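Local coordinates for phage terminase large subunit (Thermus phage P7426, PDB 7KS4), which probably acts as the ATP-driven motor that moves viral DNA into empty capsids and as the endonuclease that cuts the genome, this construct holding the N-terminal ATPase domain, at residues R105-R117 / A124-S136. Numbering follows the deposited sequence.
Sequences RRRLRLLVHHYDR and AKRVATSEFRGKS. With SO4 (sulfate ion), chain C; SO4 (sulfate ion), chain E.
With CG trans to its backbone N (chi1 -175°) and a bend at chi3, R126 swings back over H113 and Y115 of the partner strand. Its guanidinium lies flat on the imidazole of H113, centres 3.5 Å apart and planes at 12°, while the R126 edge turns to the tyrosine: R126 NH2 donates to Y115 OH over 3.2 Å. At the imidazole edge, in the ring plane, T129 OG1 shares a hydrogen bond of 2.8 Å with H113 ND1; H113 NE2 hydrogen-bonds Q102 OE1. In this P-loop ATPase domain the two strands form an antiparallel hairpin between edge strand 99-104, which pairs with 109-115, and the parallel core of the sheet, where 126-136 runs alongside and parallel to 67-72. A classic bulge shifts the pairing: V127 N and A128 N both donate to H114 O. Farther along the face that carries H113 and T129, two arginines share E131 OE2 from opposite sides of the carboxylate plane, R109 NE from well above it at 2.8 Å and nearly straight (170°), R133 NE nearly along the C-O bond direction at 3.2 Å. That shared negative charge probably offsets the closeness of R109 NE and R133 NH1, 3.6 Å apart. On the reverse face, L110 and F132 meet through their CB atoms, and V112 packs on helix 75-92.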
# COMPACT_ATOMS: atom_id res chain seq x y z
N ARG A 105 15.00 8.39 -10.83
CA ARG A 105 14.84 8.62 -9.40
C ARG A 105 14.27 10.00 -9.13
O ARG A 105 13.42 10.17 -8.25
CB ARG A 105 16.18 8.45 -8.68
CG ARG A 105 16.50 7.01 -8.31
CD ARG A 105 17.70 6.89 -7.37
NE ARG A 105 18.34 5.58 -7.47
CZ ARG A 105 17.96 4.48 -6.80
NH1 ARG A 105 16.92 4.53 -5.97
NH2 ARG A 105 18.61 3.34 -6.97
N ARG A 106 14.73 11.01 -9.88
CA ARG A 106 14.27 12.37 -9.64
C ARG A 106 12.76 12.49 -9.85
O ARG A 106 12.06 13.14 -9.07
CB ARG A 106 15.03 13.35 -10.54
CG ARG A 106 16.55 13.26 -10.40
CD ARG A 106 17.26 14.46 -11.01
NE ARG A 106 17.45 14.33 -12.45
CZ ARG A 106 18.50 13.75 -13.03
NH1 ARG A 106 19.47 13.23 -12.30
NH2 ARG A 106 18.57 13.69 -14.36
N ARG A 107 12.24 11.85 -10.90
CA ARG A 107 10.82 11.92 -11.22
C ARG A 107 10.01 10.80 -10.57
O ARG A 107 8.83 10.65 -10.90
CB ARG A 107 10.63 11.88 -12.74
CG ARG A 107 11.05 13.16 -13.43
CD ARG A 107 10.76 13.11 -14.92
NE ARG A 107 11.81 12.41 -15.66
CZ ARG A 107 11.86 12.32 -16.99
NH1 ARG A 107 10.92 12.89 -17.73
NH2 ARG A 107 12.85 11.66 -17.57
N LEU A 108 10.60 10.03 -9.66
CA LEU A 108 9.94 8.90 -9.02
C LEU A 108 9.16 8.08 -10.04
O LEU A 108 7.96 7.85 -9.93
CB LEU A 108 9.02 9.36 -7.89
CG LEU A 108 9.64 10.10 -6.70
CD1 LEU A 108 8.57 10.38 -5.66
CD2 LEU A 108 10.80 9.32 -6.08
N ARG A 109 9.89 7.64 -11.07
CA ARG A 109 9.30 6.87 -12.16
C ARG A 109 10.12 5.60 -12.36
O ARG A 109 11.33 5.67 -12.61
CB ARG A 109 9.25 7.69 -13.45
CG ARG A 109 8.27 7.14 -14.48
CD ARG A 109 8.41 7.85 -15.81
NE ARG A 109 7.45 7.37 -16.79
CZ ARG A 109 7.59 7.50 -18.11
NH1 ARG A 109 8.66 8.10 -18.62
NH2 ARG A 109 6.65 7.02 -18.92
N LEU A 110 9.46 4.45 -12.25
CA LEU A 110 10.09 3.15 -12.41
C LEU A 110 9.40 2.41 -13.54
O LEU A 110 8.17 2.30 -13.56
CB LEU A 110 10.01 2.36 -11.10
CG LEU A 110 10.59 0.95 -11.09
CD1 LEU A 110 12.10 0.96 -11.29
CD2 LEU A 110 10.22 0.25 -9.78
N LEU A 111 10.19 1.91 -14.48
CA LEU A 111 9.69 1.19 -15.65
C LEU A 111 10.27 -0.22 -15.68
O LEU A 111 11.48 -0.40 -15.50
CB LEU A 111 10.06 1.93 -16.94
CG LEU A 111 9.55 3.36 -17.06
CD1 LEU A 111 10.06 3.98 -18.35
CD2 LEU A 111 8.04 3.41 -17.01
N VAL A 112 9.42 -1.20 -15.92
CA VAL A 112 9.86 -2.57 -16.14
C VAL A 112 9.48 -2.94 -17.57
O VAL A 112 8.31 -3.20 -17.88
CB VAL A 112 9.25 -3.56 -15.14
CG1 VAL A 112 9.79 -4.95 -15.38
CG2 VAL A 112 9.54 -3.11 -13.71
N HIS A 113 10.47 -2.95 -18.46
CA HIS A 113 10.23 -3.29 -19.86
C HIS A 113 10.23 -4.81 -20.02
O HIS A 113 11.14 -5.49 -19.54
CB HIS A 113 11.31 -2.67 -20.75
CG HIS A 113 11.39 -1.18 -20.65
ND1 HIS A 113 10.38 -0.34 -21.07
CD2 HIS A 113 12.38 -0.38 -20.18
CE1 HIS A 113 10.74 0.91 -20.85
NE2 HIS A 113 11.95 0.92 -20.32
N HIS A 114 9.21 -5.33 -20.70
CA HIS A 114 9.06 -6.76 -20.96
C HIS A 114 9.31 -7.02 -22.44
O HIS A 114 8.74 -6.34 -23.30
CB HIS A 114 7.67 -7.24 -20.57
CG HIS A 114 7.42 -7.22 -19.10
ND1 HIS A 114 7.61 -8.33 -18.30
CD2 HIS A 114 7.01 -6.23 -18.28
CE1 HIS A 114 7.32 -8.02 -17.05
NE2 HIS A 114 6.96 -6.75 -17.01
N TYR A 115 10.14 -8.02 -22.73
CA TYR A 115 10.56 -8.33 -24.08
C TYR A 115 10.01 -9.68 -24.53
O TYR A 115 9.46 -10.45 -23.74
CB TYR A 115 12.10 -8.31 -24.17
CG TYR A 115 12.66 -6.93 -24.00
CD1 TYR A 115 13.06 -6.18 -25.09
CD2 TYR A 115 12.76 -6.35 -22.74
CE1 TYR A 115 13.56 -4.91 -24.95
CE2 TYR A 115 13.27 -5.07 -22.58
CZ TYR A 115 13.66 -4.35 -23.69
OH TYR A 115 14.16 -3.08 -23.54
N ASP A 116 10.18 -9.95 -25.83
CA ASP A 116 9.69 -11.18 -26.45
C ASP A 116 10.71 -12.31 -26.38
O ASP A 116 10.48 -13.38 -26.96
CB ASP A 116 9.32 -10.91 -27.91
CG ASP A 116 10.54 -10.70 -28.81
OD1 ASP A 116 11.63 -10.34 -28.31
OD2 ASP A 116 10.40 -10.90 -30.04
N ARG A 117 11.82 -12.10 -25.68
CA ARG A 117 12.90 -13.05 -25.56
C ARG A 117 13.85 -12.48 -24.51
O ARG A 117 13.65 -11.34 -24.07
CB ARG A 117 13.61 -13.26 -26.89
CG ARG A 117 14.52 -12.09 -27.29
CD ARG A 117 14.86 -12.14 -28.77
NE ARG A 117 13.71 -11.80 -29.60
CZ ARG A 117 13.70 -11.86 -30.93
NH1 ARG A 117 14.78 -12.26 -31.60
NH2 ARG A 117 12.60 -11.53 -31.60
N ALA A 124 15.92 -8.76 -29.62
CA ALA A 124 14.93 -8.62 -28.56
C ALA A 124 14.00 -7.46 -28.85
O ALA A 124 14.45 -6.33 -29.11
CB ALA A 124 15.62 -8.43 -27.21
N LYS A 125 12.70 -7.73 -28.83
CA LYS A 125 11.66 -6.74 -29.09
C LYS A 125 10.89 -6.49 -27.80
O LYS A 125 10.52 -7.43 -27.10
CB LYS A 125 10.71 -7.22 -30.19
CG LYS A 125 11.16 -6.93 -31.62
CD LYS A 125 10.14 -7.46 -32.64
CE LYS A 125 10.71 -7.51 -34.05
NZ LYS A 125 11.84 -8.47 -34.15
N ARG A 126 10.67 -5.21 -27.50
CA ARG A 126 9.91 -4.82 -26.32
C ARG A 126 8.42 -5.03 -26.59
O ARG A 126 7.89 -4.56 -27.61
CB ARG A 126 10.22 -3.36 -25.99
CG ARG A 126 9.61 -2.82 -24.72
CD ARG A 126 10.03 -1.35 -24.52
NE ARG A 126 11.46 -1.20 -24.20
CZ ARG A 126 12.08 -0.04 -24.01
NH1 ARG A 126 11.41 1.11 -24.10
NH2 ARG A 126 13.38 -0.01 -23.72
N VAL A 127 7.75 -5.75 -25.70
CA VAL A 127 6.35 -6.10 -25.89
C VAL A 127 5.44 -5.30 -24.97
O VAL A 127 4.31 -4.99 -25.37
CB VAL A 127 6.14 -7.62 -25.68
CG1 VAL A 127 4.66 -7.98 -25.84
CG2 VAL A 127 6.97 -8.41 -26.64
N ALA A 128 5.88 -4.98 -23.77
CA ALA A 128 5.05 -4.28 -22.81
C ALA A 128 5.96 -3.59 -21.81
O ALA A 128 7.11 -3.99 -21.62
CB ALA A 128 4.09 -5.24 -22.11
N THR A 129 5.43 -2.54 -21.19
CA THR A 129 6.16 -1.80 -20.16
C THR A 129 5.22 -1.57 -18.98
O THR A 129 4.19 -0.91 -19.12
CB THR A 129 6.69 -0.48 -20.71
OG1 THR A 129 7.67 -0.75 -21.72
CG2 THR A 129 7.34 0.35 -19.61
N SER A 130 5.57 -2.14 -17.84
CA SER A 130 4.92 -1.83 -16.58
C SER A 130 5.53 -0.55 -16.00
O SER A 130 6.72 -0.28 -16.18
CB SER A 130 5.08 -2.98 -15.59
OG SER A 130 4.71 -4.20 -16.19
N GLU A 131 4.70 0.23 -15.31
CA GLU A 131 5.11 1.54 -14.82
C GLU A 131 4.61 1.75 -13.40
O GLU A 131 3.45 1.47 -13.09
CB GLU A 131 4.58 2.66 -15.72
CG GLU A 131 5.01 4.04 -15.27
CD GLU A 131 4.68 5.10 -16.30
OE1 GLU A 131 4.10 4.77 -17.35
OE2 GLU A 131 5.00 6.28 -16.04
N PHE A 132 5.49 2.27 -12.54
CA PHE A 132 5.16 2.58 -11.15
C PHE A 132 5.72 3.94 -10.81
O PHE A 132 6.91 4.19 -11.03
CB PHE A 132 5.72 1.51 -10.21
CG PHE A 132 5.33 1.69 -8.77
CD1 PHE A 132 4.02 1.53 -8.36
CD2 PHE A 132 6.30 1.97 -7.81
CE1 PHE A 132 3.66 1.68 -7.03
CE2 PHE A 132 5.95 2.12 -6.47
CZ PHE A 132 4.63 1.97 -6.08
N ARG A 133 4.87 4.82 -10.28
CA ARG A 133 5.28 6.18 -9.96
C ARG A 133 4.95 6.51 -8.51
O ARG A 133 3.97 6.01 -7.95
CB ARG A 133 4.58 7.21 -10.84
CG ARG A 133 5.07 7.24 -12.26
CD ARG A 133 5.33 8.68 -12.69
NE ARG A 133 5.10 8.86 -14.11
CZ ARG A 133 5.42 9.96 -14.78
NH1 ARG A 133 5.18 10.03 -16.08
NH2 ARG A 133 6.01 10.97 -14.15
N GLY A 134 5.79 7.36 -7.93
CA GLY A 134 5.48 7.98 -6.65
C GLY A 134 4.81 9.33 -6.87
O GLY A 134 5.18 10.08 -7.77
N LYS A 135 3.82 9.61 -6.03
CA LYS A 135 3.05 10.84 -6.13
C LYS A 135 2.83 11.41 -4.73
O LYS A 135 2.87 10.69 -3.73
CB LYS A 135 1.69 10.61 -6.81
CG LYS A 135 1.78 10.23 -8.28
CD LYS A 135 2.36 11.37 -9.10
CE LYS A 135 2.35 11.05 -10.58
NZ LYS A 135 2.98 12.15 -11.37
N SER A 136 2.60 12.73 -4.69
CA SER A 136 2.46 13.49 -3.46
C SER A 136 1.11 14.20 -3.43
O SER A 136 0.72 14.84 -4.41
CB SER A 136 3.58 14.52 -3.32
OG SER A 136 3.22 15.53 -2.39
S SO4 C . 15.32 11.85 -13.93
O1 SO4 C . 15.66 13.25 -13.69
O2 SO4 C . 16.38 11.22 -14.72
O3 SO4 C . 15.19 11.15 -12.65
O4 SO4 C . 14.07 11.79 -14.68
S SO4 E . 13.60 -12.06 -35.26
O1 SO4 E . 14.89 -12.61 -34.83
O2 SO4 E . 13.63 -11.80 -36.69
O3 SO4 E . 13.35 -10.81 -34.55
O4 SO4 E . 12.54 -13.01 -34.95
O HOH W 1 6.10 10.35 -10.30